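Local structure of UDP-glucose 4-epimerase (Brucella ovis, 4WOK) at residues T154-I157 against A158-L162. The protein probably interconverts UDP-glucose and UDP-galactose by inverting the configuration at C4 of the sugar, using bound NAD as cofactor. The protein carries 2 engineered substitutions. Numbering follows the deposited sequence.
Sequences TKLI and AEHML. With NAD (nicotinamide-adenine-dinucleotide), chain B.
Leu-156, one helical turn earlier, comes in over one face of the His-160 imidazole, off-centre: Leu-156 CD1 stands above His-160 CE1 at 3.7 Å, and CG of the same leucine follows close behind. CG of His-160 lies anti to its carbonyl carbon (chi1 -72°), which swings the ring back over the preceding turn to the leucine. Leu-156 O approaches the imidazole obliquely from that same side, 3.6 Å from His-160 ND1. Leu-156 CD1 also sits above one face of the Glu-159 carboxylate, 4.2 Å from OE1; OE1 takes a salt bridge from Arg-177 and a hydrogen bond from Gln-145, and OE2 is hydrogen-bonded to Ser-126, a clamp that should fix the carboxylate's rotation and probably keeps it charged. Lys-155 sits four residues after Tyr-151, the Tyr-x-x-x-Lys motif of the short-chain dehydrogenase/reductase family, on helix 150-169 of the Rossmann domain. The Lys-155 side chain bends about CB-CG (chi2 -65°), then runs extended to the nicotinamide ribose, where NZ donates to NAD O3D at 2.9 Å and more weakly to NAD O2D; Ser-125 O is a third partner. Beneath these groups the helix backbone is regular, Met-161 N reaching Ile-157 O at 2.8 Å, while Ile-157 and Met-161 pack on Val-104 of helix 96-116.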
ATOM      1  N   THR A 154       9.636  -1.372  11.112  1.00 21.02           N
ATOM      2  CA  THR A 154      10.444  -1.939  10.042  1.00 21.09           C
ATOM      3  C   THR A 154      10.310  -1.134   8.745  1.00 22.09           C
ATOM      4  O   THR A 154      11.260  -1.063   7.968  1.00 19.61           O
ATOM      5  CB  THR A 154      10.087  -3.423   9.780  1.00 28.37           C
ATOM      6  OG1 THR A 154       8.711  -3.539   9.409  1.00 31.89           O
ATOM      7  CG2 THR A 154      10.362  -4.266  11.018  1.00 29.57           C
ATOM      8  N   LYS A 155       9.152  -0.516   8.513  1.00 18.49           N
ATOM      9  CA  LYS A 155       9.008   0.382   7.350  1.00 18.53           C
ATOM     10  C   LYS A 155       9.903   1.621   7.498  1.00 24.92           C
ATOM     11  O   LYS A 155      10.493   2.093   6.535  1.00 22.20           O
ATOM     12  CB  LYS A 155       7.540   0.817   7.171  1.00 21.45           C
ATOM     13  CG  LYS A 155       6.618  -0.308   6.704  1.00 24.57           C
ATOM     14  CD  LYS A 155       7.027  -0.756   5.296  1.00 26.07           C
ATOM     15  CE  LYS A 155       6.095  -1.825   4.721  1.00 35.44           C
ATOM     16  NZ  LYS A 155       6.475  -2.092   3.276  1.00 44.12           N
ATOM     17  N   LEU A 156       9.983   2.154   8.712  1.00 22.25           N
ATOM     18  CA  LEU A 156      10.857   3.290   8.992  1.00 24.07           C
ATOM     19  C   LEU A 156      12.332   2.929   8.786  1.00 25.21           C
ATOM     20  O   LEU A 156      13.106   3.714   8.231  1.00 26.43           O
ATOM     21  CB  LEU A 156      10.635   3.778  10.425  1.00 27.62           C
ATOM     22  CG  LEU A 156      11.459   4.989  10.868  1.00 29.94           C
ATOM     23  CD1 LEU A 156      11.180   6.164   9.942  1.00 28.73           C
ATOM     24  CD2 LEU A 156      11.131   5.357  12.313  1.00 28.89           C
ATOM     25  N   ILE A 157      12.717   1.745   9.247  1.00 23.61           N
ATOM     26  CA  ILE A 157      14.096   1.274   9.075  1.00 22.15           C
ATOM     27  C   ILE A 157      14.434   1.192   7.591  1.00 21.15           C
ATOM     28  O   ILE A 157      15.501   1.631   7.173  1.00 20.78           O
ATOM     29  CB  ILE A 157      14.316  -0.103   9.741  1.00 22.73           C
ATOM     30  CG1 ILE A 157      14.217   0.016  11.263  1.00 24.02           C
ATOM     31  CG2 ILE A 157      15.663  -0.709   9.306  1.00 18.60           C
ATOM     32  CD1 ILE A 157      14.097  -1.336  11.966  1.00 24.25           C
ATOM     33  N   ALA A 158      13.515   0.663   6.788  1.00 19.05           N
ATOM     34  CA  ALA A 158      13.742   0.627   5.343  1.00 20.93           C
ATOM     35  C   ALA A 158      13.900   2.031   4.750  1.00 22.80           C
ATOM     36  O   ALA A 158      14.723   2.241   3.866  1.00 22.17           O
ATOM     37  CB  ALA A 158      12.618  -0.110   4.641  1.00 21.26           C
ATOM     38  N   GLU A 159      13.120   2.995   5.232  1.00 21.73           N
ATOM     39  CA  GLU A 159      13.279   4.364   4.736  1.00 21.05           C
ATOM     40  C   GLU A 159      14.695   4.888   5.020  1.00 23.66           C
ATOM     41  O   GLU A 159      15.344   5.456   4.145  1.00 23.99           O
ATOM     42  CB  GLU A 159      12.236   5.304   5.353  1.00 23.37           C
ATOM     43  CG  GLU A 159      10.797   5.009   4.924  1.00 28.38           C
ATOM     44  CD  GLU A 159       9.835   6.139   5.262  1.00 30.30           C
ATOM     45  OE1 GLU A 159      10.244   7.076   5.980  1.00 31.34           O
ATOM     46  OE2 GLU A 159       8.670   6.092   4.809  1.00 28.54           O
ATOM     47  N   HIS A 160      15.174   4.689   6.243  1.00 26.90           N
ATOM     48  CA  HIS A 160      16.513   5.158   6.601  1.00 25.96           C
ATOM     49  C   HIS A 160      17.597   4.370   5.875  1.00 27.46           C
ATOM     50  O   HIS A 160      18.648   4.919   5.558  1.00 25.94           O
ATOM     51  CB  HIS A 160      16.728   5.075   8.110  1.00 28.50           C
ATOM     52  CG  HIS A 160      15.952   6.101   8.871  1.00 40.80           C
ATOM     53  ND1 HIS A 160      15.385   5.850  10.099  1.00 39.59           N
ATOM     54  CD2 HIS A 160      15.643   7.382   8.567  1.00 40.94           C
ATOM     55  CE1 HIS A 160      14.763   6.935  10.523  1.00 38.49           C
ATOM     56  NE2 HIS A 160      14.900   7.876   9.610  1.00 41.14           N
ATOM     57  N   MET A 161      17.342   3.091   5.619  1.00 23.55           N
ATOM     58  CA  MET A 161      18.285   2.282   4.852  1.00 21.28           C
ATOM     59  C   MET A 161      18.414   2.839   3.439  1.00 20.74           C
ATOM     60  O   MET A 161      19.521   2.956   2.899  1.00 22.02           O
ATOM     61  CB  MET A 161      17.833   0.824   4.804  1.00 17.32           C
ATOM     62  CG  MET A 161      18.919  -0.150   4.330  1.00 18.72           C
ATOM     63  SD  MET A 161      18.228  -1.782   3.972  1.00 23.77           S
ATOM     64  CE  MET A 161      17.784  -2.345   5.629  1.00 20.96           C
ATOM     65  N   LEU A 162      17.275   3.177   2.839  1.00 21.28           N
ATOM     66  CA  LEU A 162      17.286   3.876   1.544  1.00 23.98           C
ATOM     67  C   LEU A 162      18.174   5.120   1.565  1.00 23.88           C
ATOM     68  O   LEU A 162      18.993   5.323   0.660  1.00 27.39           O
ATOM     69  CB  LEU A 162      15.861   4.277   1.136  1.00 24.34           C
ATOM     70  CG  LEU A 162      14.980   3.149   0.612  1.00 27.02           C
ATOM     71  CD1 LEU A 162      13.533   3.594   0.611  1.00 26.91           C
ATOM     72  CD2 LEU A 162      15.399   2.750  -0.792  1.00 29.84           C
TER
HETATM   73  PA  NAD B 400      -0.043  -8.044  -0.739  1.00 18.84           P
HETATM   74  O1A NAD B 400       0.407  -9.046   0.307  1.00 20.23           O
HETATM   75  O2A NAD B 400      -1.231  -8.240  -1.635  1.00 19.51           O
HETATM   76  O5B NAD B 400       1.287  -7.963  -1.846  1.00 21.21           O
HETATM   77  C5B NAD B 400       2.494  -8.345  -1.222  1.00 15.40           C
HETATM   78  C4B NAD B 400       3.281  -9.090  -2.332  1.00 15.82           C
HETATM   79  O4B NAD B 400       4.645  -9.282  -1.932  1.00 18.45           O
HETATM   80  C3B NAD B 400       2.594 -10.459  -2.409  1.00 16.03           C
HETATM   81  O3B NAD B 400       2.373 -10.742  -3.768  1.00 16.55           O
HETATM   82  C2B NAD B 400       3.650 -11.400  -1.779  1.00 14.48           C
HETATM   83  O2B NAD B 400       3.595 -12.649  -2.348  1.00 15.62           O
HETATM   84  C1B NAD B 400       4.981 -10.662  -2.174  1.00 14.01           C
HETATM   85  N9A NAD B 400       6.073 -10.932  -1.219  1.00 15.86           N
HETATM   86  C8A NAD B 400       6.064 -10.838   0.190  1.00 17.63           C
HETATM   87  N7A NAD B 400       7.253 -11.127   0.732  1.00 17.63           N
HETATM   88  C5A NAD B 400       8.064 -11.425  -0.371  1.00 20.33           C
HETATM   89  C6A NAD B 400       9.418 -11.814  -0.463  1.00 19.91           C
HETATM   90  N6A NAD B 400      10.177 -11.968   0.674  1.00 14.20           N
HETATM   91  N1A NAD B 400       9.971 -12.037  -1.679  1.00 18.63           N
HETATM   92  C2A NAD B 400       9.170 -11.881  -2.782  1.00 14.25           C
HETATM   93  N3A NAD B 400       7.854 -11.525  -2.844  1.00 15.49           N
HETATM   94  C4A NAD B 400       7.346 -11.298  -1.594  1.00 15.97           C
HETATM   95  O3  NAD B 400       0.036  -6.709   0.152  1.00 18.72           O
HETATM   96  PN  NAD B 400      -0.371  -5.321  -0.570  1.00 23.39           P
HETATM   97  O1N NAD B 400      -0.432  -5.259  -2.069  1.00 20.36           O
HETATM   98  O2N NAD B 400      -1.364  -4.723   0.365  1.00 29.35           O
HETATM   99  O5D NAD B 400       0.836  -4.161  -0.143  1.00 34.97           O
HETATM  100  C5D NAD B 400       2.049  -4.470  -0.624  1.00 36.16           C
HETATM  101  C4D NAD B 400       2.945  -3.286  -0.258  1.00 23.04           C
HETATM  102  O4D NAD B 400       2.088  -2.120   0.080  1.00 21.98           O
HETATM  103  C3D NAD B 400       3.725  -3.614   1.031  1.00 26.13           C
HETATM  104  O3D NAD B 400       4.935  -2.935   0.921  1.00 30.12           O
HETATM  105  C2D NAD B 400       2.831  -2.969   2.096  1.00 32.83           C
HETATM  106  O2D NAD B 400       3.488  -2.574   3.234  1.00 40.86           O
HETATM  107  C1D NAD B 400       2.509  -1.667   1.325  1.00 24.26           C
HETATM  108  N1N NAD B 400       1.324  -0.963   2.032  1.00 25.24           N
HETATM  109  C2N NAD B 400       0.061  -1.530   1.882  1.00 26.59           C
HETATM  110  C3N NAD B 400      -1.037  -0.899   2.523  1.00 25.97           C
HETATM  111  C7N NAD B 400      -2.408  -1.502   2.372  1.00 31.14           C
HETATM  112  O7N NAD B 400      -3.389  -0.958   2.889  1.00 25.78           O
HETATM  113  N7N NAD B 400      -2.540  -2.669   1.645  1.00 20.89           N
HETATM  114  C4N NAD B 400      -0.818   0.251   3.286  1.00 27.60           C
HETATM  115  C5N NAD B 400       0.462   0.789   3.417  1.00 32.73           C
HETATM  116  C6N NAD B 400       1.545   0.165   2.781  1.00 31.50           C